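Local coordinates for putative NAD dependent dehydrogenase (Micromonospora echinospora, PDB 6NOR), which binds NAD and is probably an oxidoreductase of the GFO/IDH/MocA family that acts in gentamicin biosynthesis, at residues S177-D182 / V251-P256. Residues are numbered along the deposited sequence; the frame is centred on the assembly and turned at random.
Sequences SGPDTD and VSWACP. With NAD (nicotinamide-adenine-dinucleotide), chain G.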
loop_
_atom_site.group_PDB
_atom_site.type_symbol
_atom_site.label_atom_id
_atom_site.label_comp_id
_atom_site.label_asym_id
_atom_site.label_seq_id
_atom_site.Cartn_x
_atom_site.Cartn_y
_atom_site.Cartn_z
ATOM N N SER A 177 14.459 6.867 14.833
ATOM C CA SER A 177 15.842 7.303 14.684
ATOM C C SER A 177 16.449 7.677 16.043
ATOM O O SER A 177 17.461 8.335 16.103
ATOM C CB SER A 177 15.917 8.501 13.755
ATOM O OG SER A 177 15.085 9.534 14.259
ATOM N N GLY A 178 15.806 7.286 17.135
ATOM C CA GLY A 178 16.407 7.441 18.435
ATOM C C GLY A 178 15.979 8.691 19.162
ATOM O O GLY A 178 15.369 9.567 18.584
ATOM N N PRO A 179 16.306 8.774 20.448
ATOM C CA PRO A 179 15.880 9.862 21.333
ATOM C C PRO A 179 16.604 11.178 21.087
ATOM O O PRO A 179 17.722 11.180 20.611
ATOM C CB PRO A 179 16.220 9.321 22.721
ATOM C CG PRO A 179 17.381 8.427 22.482
ATOM C CD PRO A 179 17.091 7.756 21.168
ATOM N N ASP A 180 15.973 12.289 21.452
ATOM C CA ASP A 180 16.575 13.605 21.274
ATOM C C ASP A 180 17.412 14.046 22.467
ATOM O O ASP A 180 18.424 14.714 22.298
ATOM C CB ASP A 180 15.492 14.646 20.995
ATOM C CG ASP A 180 14.863 14.474 19.628
ATOM O OD1 ASP A 180 15.448 13.758 18.782
ATOM O OD2 ASP A 180 13.782 15.054 19.399
ATOM N N THR A 181 17.007 13.669 23.670
ATOM C CA THR A 181 17.688 14.185 24.844
ATOM C C THR A 181 18.638 13.162 25.433
ATOM O O THR A 181 18.414 11.965 25.366
ATOM C CB THR A 181 16.699 14.662 25.933
ATOM O OG1 THR A 181 15.779 13.624 26.256
ATOM C CG2 THR A 181 15.911 15.865 25.461
ATOM N N ASP A 182 19.687 13.678 26.049
ATOM C CA ASP A 182 20.851 12.900 26.420
ATOM C C ASP A 182 20.624 11.834 27.500
ATOM O O ASP A 182 21.280 10.817 27.500
ATOM C CB ASP A 182 21.959 13.861 26.873
ATOM C CG ASP A 182 23.301 13.177 26.993
ATOM O OD1 ASP A 182 23.981 13.010 25.956
ATOM O OD2 ASP A 182 23.659 12.784 28.122
ATOM N N VAL A 251 12.658 -3.814 18.128
ATOM C CA VAL A 251 12.768 -2.383 18.385
ATOM C C VAL A 251 14.128 -1.841 17.986
ATOM O O VAL A 251 15.118 -2.539 18.020
ATOM C CB VAL A 251 12.504 -2.044 19.864
ATOM C CG1 VAL A 251 11.102 -2.528 20.292
ATOM C CG2 VAL A 251 13.609 -2.604 20.766
ATOM N N SER A 252 14.172 -0.580 17.595
ATOM C CA SER A 252 15.402 0.003 17.109
ATOM C C SER A 252 15.384 1.506 17.228
ATOM O O SER A 252 14.361 2.132 16.986
ATOM C CB SER A 252 15.642 -0.386 15.649
ATOM O OG SER A 252 16.803 0.243 15.155
ATOM N N TRP A 253 16.536 2.058 17.594
ATOM C CA TRP A 253 16.798 3.491 17.609
ATOM C C TRP A 253 17.593 3.933 16.388
ATOM O O TRP A 253 17.918 5.093 16.252
ATOM C CB TRP A 253 17.591 3.883 18.843
ATOM C CG TRP A 253 16.829 4.090 20.111
ATOM C CD1 TRP A 253 15.471 4.141 20.286
ATOM C CD2 TRP A 253 17.403 4.270 21.393
ATOM N NE1 TRP A 253 15.171 4.360 21.600
ATOM C CE2 TRP A 253 16.343 4.440 22.307
ATOM C CE3 TRP A 253 18.717 4.325 21.863
ATOM C CZ2 TRP A 253 16.561 4.660 23.665
ATOM C CZ3 TRP A 253 18.930 4.533 23.215
ATOM C CH2 TRP A 253 17.861 4.703 24.096
ATOM N N ALA A 254 17.930 3.003 15.506
ATOM C CA ALA A 254 18.842 3.345 14.425
ATOM C C ALA A 254 18.168 3.229 13.073
ATOM O O ALA A 254 18.829 3.001 12.059
ATOM C CB ALA A 254 20.071 2.468 14.481
ATOM N N CYS A 255 16.851 3.400 13.061
ATOM C CA CYS A 255 16.089 3.285 11.829
ATOM C C CYS A 255 15.715 4.653 11.236
ATOM O O CYS A 255 15.017 5.441 11.863
ATOM C CB CYS A 255 14.831 2.466 12.091
ATOM S SG CYS A 255 13.863 2.086 10.613
ATOM N N PRO A 256 16.162 4.930 10.008
ATOM C CA PRO A 256 15.915 6.217 9.338
ATOM C C PRO A 256 14.536 6.293 8.662
ATOM O O PRO A 256 13.850 5.285 8.521
ATOM C CB PRO A 256 17.030 6.262 8.284
ATOM C CG PRO A 256 17.186 4.836 7.892
ATOM C CD PRO A 256 16.838 3.978 9.111
HETATM P PA NAD G . 12.692 15.258 28.292
HETATM O O1A NAD G . 14.233 15.198 28.423
HETATM O O2A NAD G . 12.226 15.952 27.069
HETATM O O5B NAD G . 12.101 16.004 29.540
HETATM C C5B NAD G . 12.520 15.605 30.833
HETATM C C4B NAD G . 12.160 16.786 31.773
HETATM O O4B NAD G . 12.232 16.428 33.023
HETATM C C3B NAD G . 13.184 17.884 31.594
HETATM O O3B NAD G . 12.517 19.065 31.452
HETATM C C2B NAD G . 14.001 17.862 32.915
HETATM O O2B NAD G . 14.474 19.229 33.197
HETATM C C1B NAD G . 13.117 17.523 33.764
HETATM N N9A NAD G . 13.658 16.866 34.939
HETATM C C8A NAD G . 14.734 16.065 35.070
HETATM N N7A NAD G . 14.794 15.664 36.364
HETATM C C5A NAD G . 13.771 16.214 37.020
HETATM C C6A NAD G . 13.377 16.152 38.324
HETATM N N6A NAD G . 13.979 15.452 39.345
HETATM N N1A NAD G . 12.290 16.796 38.723
HETATM C C2A NAD G . 11.577 17.542 37.845
HETATM N N3A NAD G . 11.974 17.611 36.551
HETATM C C4A NAD G . 13.060 16.948 36.138
HETATM O O3 NAD G . 12.178 13.795 28.326
HETATM P PN NAD G . 10.771 13.237 27.828
HETATM O O1N NAD G . 9.619 14.153 28.083
HETATM O O2N NAD G . 10.862 12.873 26.356
HETATM O O5D NAD G . 10.533 11.918 28.655
HETATM C C5D NAD G . 10.067 11.971 29.990
HETATM C C4D NAD G . 9.351 10.647 30.327
HETATM O O4D NAD G . 8.370 10.388 29.512
HETATM C C3D NAD G . 10.334 9.448 30.172
HETATM O O3D NAD G . 10.118 8.598 31.148
HETATM C C2D NAD G . 9.990 8.865 28.785
HETATM O O2D NAD G . 10.365 7.423 28.746
HETATM C C1D NAD G . 8.702 9.042 28.692
HETATM N N1N NAD G . 8.261 9.183 27.337
HETATM C C2N NAD G . 7.072 8.569 26.960
HETATM C C3N NAD G . 6.592 8.671 25.652
HETATM C C7N NAD G . 5.280 7.944 25.313
HETATM O O7N NAD G . 4.881 7.926 24.208
HETATM N N7N NAD G . 4.574 7.266 26.344
HETATM C C4N NAD G . 7.284 9.372 24.691
HETATM C C5N NAD G . 8.474 10.000 25.064
HETATM C C6N NAD G . 8.961 9.898 26.395
#
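Ala254 N gives its hydrogen to Ser252 OG over 3.0 Å, an ST turn where strand 246-252 ends, and Trp253, the residue between them, receives Pro179 of the loop 177-182 on one face of its indole. CD of Pro179 does most of the touching: it stands 3.6 Å from the centroid of the five-membered ring of Trp253, 15° off the ring normal, a CH-pi contact. CG of Pro179 reaches on over the benzo ring, 4.0 Å from Trp253 CZ2. A chi1 of -82° sets CG of Trp253 anti to its carbonyl carbon, beside its own N, and the two side chains cross at about a right angle. NE1 of the indole is satisfied by Asp197 OD2, on the last residue of helix 194-197, while the face is left to the proline. Gly178 comes at the indole obliquely, its CA 3.8 Å from Trp253 CG; its N is hydrogen-bonded to Thr176 OG1. Two residues past the proline, Thr181 OG1 donates to O1A of the NAD pyrophosphate (3.1 Å). No hydrogen bond joins the two segments directly, Gly178 N meeting Trp253 O at 3.2 Å but at a poor angle, so the contact rests on a ring face, through which the sheet of the C-terminal domain meets a loop that reaches the NAD pyrophosphate.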